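Local coordinates for In2-1 family protein, glutathione transferase lambda3 (Populus trichocarpa, PDB 4PQI), which binds glutathione and probably acts as a thiol transferase of the plant-specific Lambda class, at residues Ala16-Ala21 with Pro64-Asn69. Numbering follows the deposited sequence.
Sequences APPLDA and PLILQN. With GSH (glutathione), chain B.
Two main-chain hydrogen bonds at Leu19, one given and one received, join 16-21 to 64-69 in a single parallel beta bridge. Leu19 N donates to Pro64 O at 2.7 Å, nearly straight at 175°. Ile66 N returns a longer bond to Leu19 O, 3.1 Å. In both, the donor sits above the carbonyl plane. Leu65, between the two bonded residues, pairs through its own backbone with Thr37. The bridge thus sets 16-21 beside the end of edge strand 60-64 of the thioredoxin-like domain.

Packing flanks the bonds. Ile66 lies slantwise to Pro18, its CG1 3.7 Å from Pro18 CB. Ile66 holds CG1 anti to its carbonyl carbon (chi1 -57°), and CD1 runs on to Asp20 CB at 3.8 Å. An alanine at Ile66 would lose both CG1 and CD1, and would probably loosen the packing on Pro18 and Asp20. Asp20 OD1 is hydrogen-bonded to Thr22 OG1, and its carboxylate leads away from 64-69. Leu19 and Leu65 both also touch Trp73 of helix 73-78. Further along, Asn69 swings CG anti to its backbone N, bringing OD1 to 3.2 Å from Ala21 CB. Asn69 N binds Ile66 O, closing the turn. Within that turn Leu67 faces glutathione, its CD1 3.8 Å from O2 of the ligand.

Both hydrogen bonds across the contact are main-chain, so neither needs a particular side-chain group; apolar packing backs them beside a glutathione-binding turn.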
# COMPACT_ATOMS: atom_id res chain seq x y z
N ALA A 16 -10.79 -10.82 -10.69
CA ALA A 16 -12.24 -11.06 -10.60
C ALA A 16 -12.99 -9.77 -10.25
O ALA A 16 -12.44 -8.91 -9.57
CB ALA A 16 -12.52 -12.13 -9.55
N PRO A 17 -14.24 -9.64 -10.72
CA PRO A 17 -15.03 -8.44 -10.42
C PRO A 17 -15.30 -8.34 -8.91
O PRO A 17 -15.40 -9.37 -8.24
CB PRO A 17 -16.35 -8.68 -11.19
CG PRO A 17 -16.03 -9.69 -12.22
CD PRO A 17 -14.98 -10.57 -11.60
N PRO A 18 -15.36 -7.12 -8.37
CA PRO A 18 -15.63 -7.05 -6.93
C PRO A 18 -17.04 -7.55 -6.59
O PRO A 18 -17.96 -7.46 -7.42
CB PRO A 18 -15.48 -5.55 -6.62
CG PRO A 18 -15.69 -4.87 -7.96
CD PRO A 18 -15.09 -5.80 -8.96
N LEU A 19 -17.20 -8.10 -5.39
CA LEU A 19 -18.47 -8.65 -4.93
C LEU A 19 -19.39 -7.57 -4.38
O LEU A 19 -18.98 -6.82 -3.47
CB LEU A 19 -18.21 -9.67 -3.82
CG LEU A 19 -17.28 -10.84 -4.14
CD1 LEU A 19 -17.08 -11.72 -2.90
CD2 LEU A 19 -17.83 -11.64 -5.28
N ASP A 20 -20.62 -7.51 -4.87
CA ASP A 20 -21.59 -6.54 -4.36
C ASP A 20 -22.40 -7.08 -3.19
O ASP A 20 -22.16 -8.19 -2.71
CB ASP A 20 -22.52 -6.06 -5.48
CG ASP A 20 -23.40 -7.18 -6.03
OD1 ASP A 20 -23.71 -8.15 -5.31
OD2 ASP A 20 -23.79 -7.09 -7.21
N ALA A 21 -23.40 -6.30 -2.77
CA ALA A 21 -24.16 -6.60 -1.57
C ALA A 21 -24.87 -7.94 -1.62
O ALA A 21 -25.11 -8.53 -0.58
CB ALA A 21 -25.15 -5.48 -1.26
N PRO A 64 -12.33 -9.37 -3.47
CA PRO A 64 -12.57 -7.93 -3.56
C PRO A 64 -14.05 -7.56 -3.34
O PRO A 64 -14.96 -8.25 -3.81
CB PRO A 64 -12.11 -7.60 -4.98
CG PRO A 64 -12.48 -8.85 -5.76
CD PRO A 64 -12.17 -9.99 -4.80
N LEU A 65 -14.27 -6.47 -2.61
CA LEU A 65 -15.60 -6.03 -2.22
C LEU A 65 -15.85 -4.65 -2.79
O LEU A 65 -14.91 -3.88 -2.99
CB LEU A 65 -15.68 -5.93 -0.68
CG LEU A 65 -15.27 -7.16 0.11
CD1 LEU A 65 -15.29 -6.91 1.62
CD2 LEU A 65 -16.18 -8.34 -0.28
N ILE A 66 -17.10 -4.33 -3.06
CA ILE A 66 -17.47 -2.96 -3.35
C ILE A 66 -17.83 -2.34 -2.01
O ILE A 66 -18.89 -2.63 -1.46
CB ILE A 66 -18.70 -2.88 -4.27
CG1 ILE A 66 -18.45 -3.64 -5.58
CG2 ILE A 66 -19.04 -1.43 -4.56
CD1 ILE A 66 -19.70 -3.75 -6.45
N LEU A 67 -16.95 -1.50 -1.46
CA LEU A 67 -17.17 -0.96 -0.11
C LEU A 67 -18.41 -0.08 0.01
O LEU A 67 -19.08 -0.09 1.04
CB LEU A 67 -15.93 -0.21 0.39
CG LEU A 67 -14.69 -1.06 0.70
CD1 LEU A 67 -13.57 -0.18 1.23
CD2 LEU A 67 -15.01 -2.17 1.67
N GLN A 68 -18.74 0.67 -1.05
CA GLN A 68 -19.96 1.49 -1.05
C GLN A 68 -21.26 0.68 -1.06
O GLN A 68 -22.35 1.23 -0.83
CB GLN A 68 -19.94 2.47 -2.23
CG GLN A 68 -19.24 3.77 -1.90
CD GLN A 68 -19.70 4.33 -0.56
OE1 GLN A 68 -20.89 4.60 -0.36
NE2 GLN A 68 -18.77 4.48 0.37
N ASN A 69 -21.14 -0.62 -1.30
CA ASN A 69 -22.30 -1.51 -1.40
C ASN A 69 -21.85 -2.94 -1.07
O ASN A 69 -21.89 -3.83 -1.92
CB ASN A 69 -22.90 -1.44 -2.81
CG ASN A 69 -24.12 -2.32 -2.98
OD1 ASN A 69 -24.99 -2.37 -2.12
ND2 ASN A 69 -24.18 -3.03 -4.10
N1 GSH B . -5.82 1.24 9.69
CA1 GSH B . -6.45 0.37 8.71
C1 GSH B . -5.39 -0.41 7.96
O11 GSH B . -5.57 -1.59 7.59
O12 GSH B . -4.29 0.12 7.71
CB1 GSH B . -7.30 1.21 7.77
CG1 GSH B . -7.91 0.40 6.63
CD1 GSH B . -9.03 1.21 6.01
OE1 GSH B . -9.44 2.41 6.61
N2 GSH B . -9.62 0.79 4.89
CA2 GSH B . -10.71 1.58 4.35
C2 GSH B . -12.04 0.97 4.69
O2 GSH B . -12.18 -0.42 4.81
CB2 GSH B . -10.58 1.69 2.83
SG2 GSH B . -9.47 3.02 2.34
N3 GSH B . -13.06 1.80 4.87
CA3 GSH B . -14.43 1.31 4.75
C3 GSH B . -15.17 1.55 6.04
O31 GSH B . -16.36 1.16 6.17
O32 GSH B . -14.59 2.13 6.99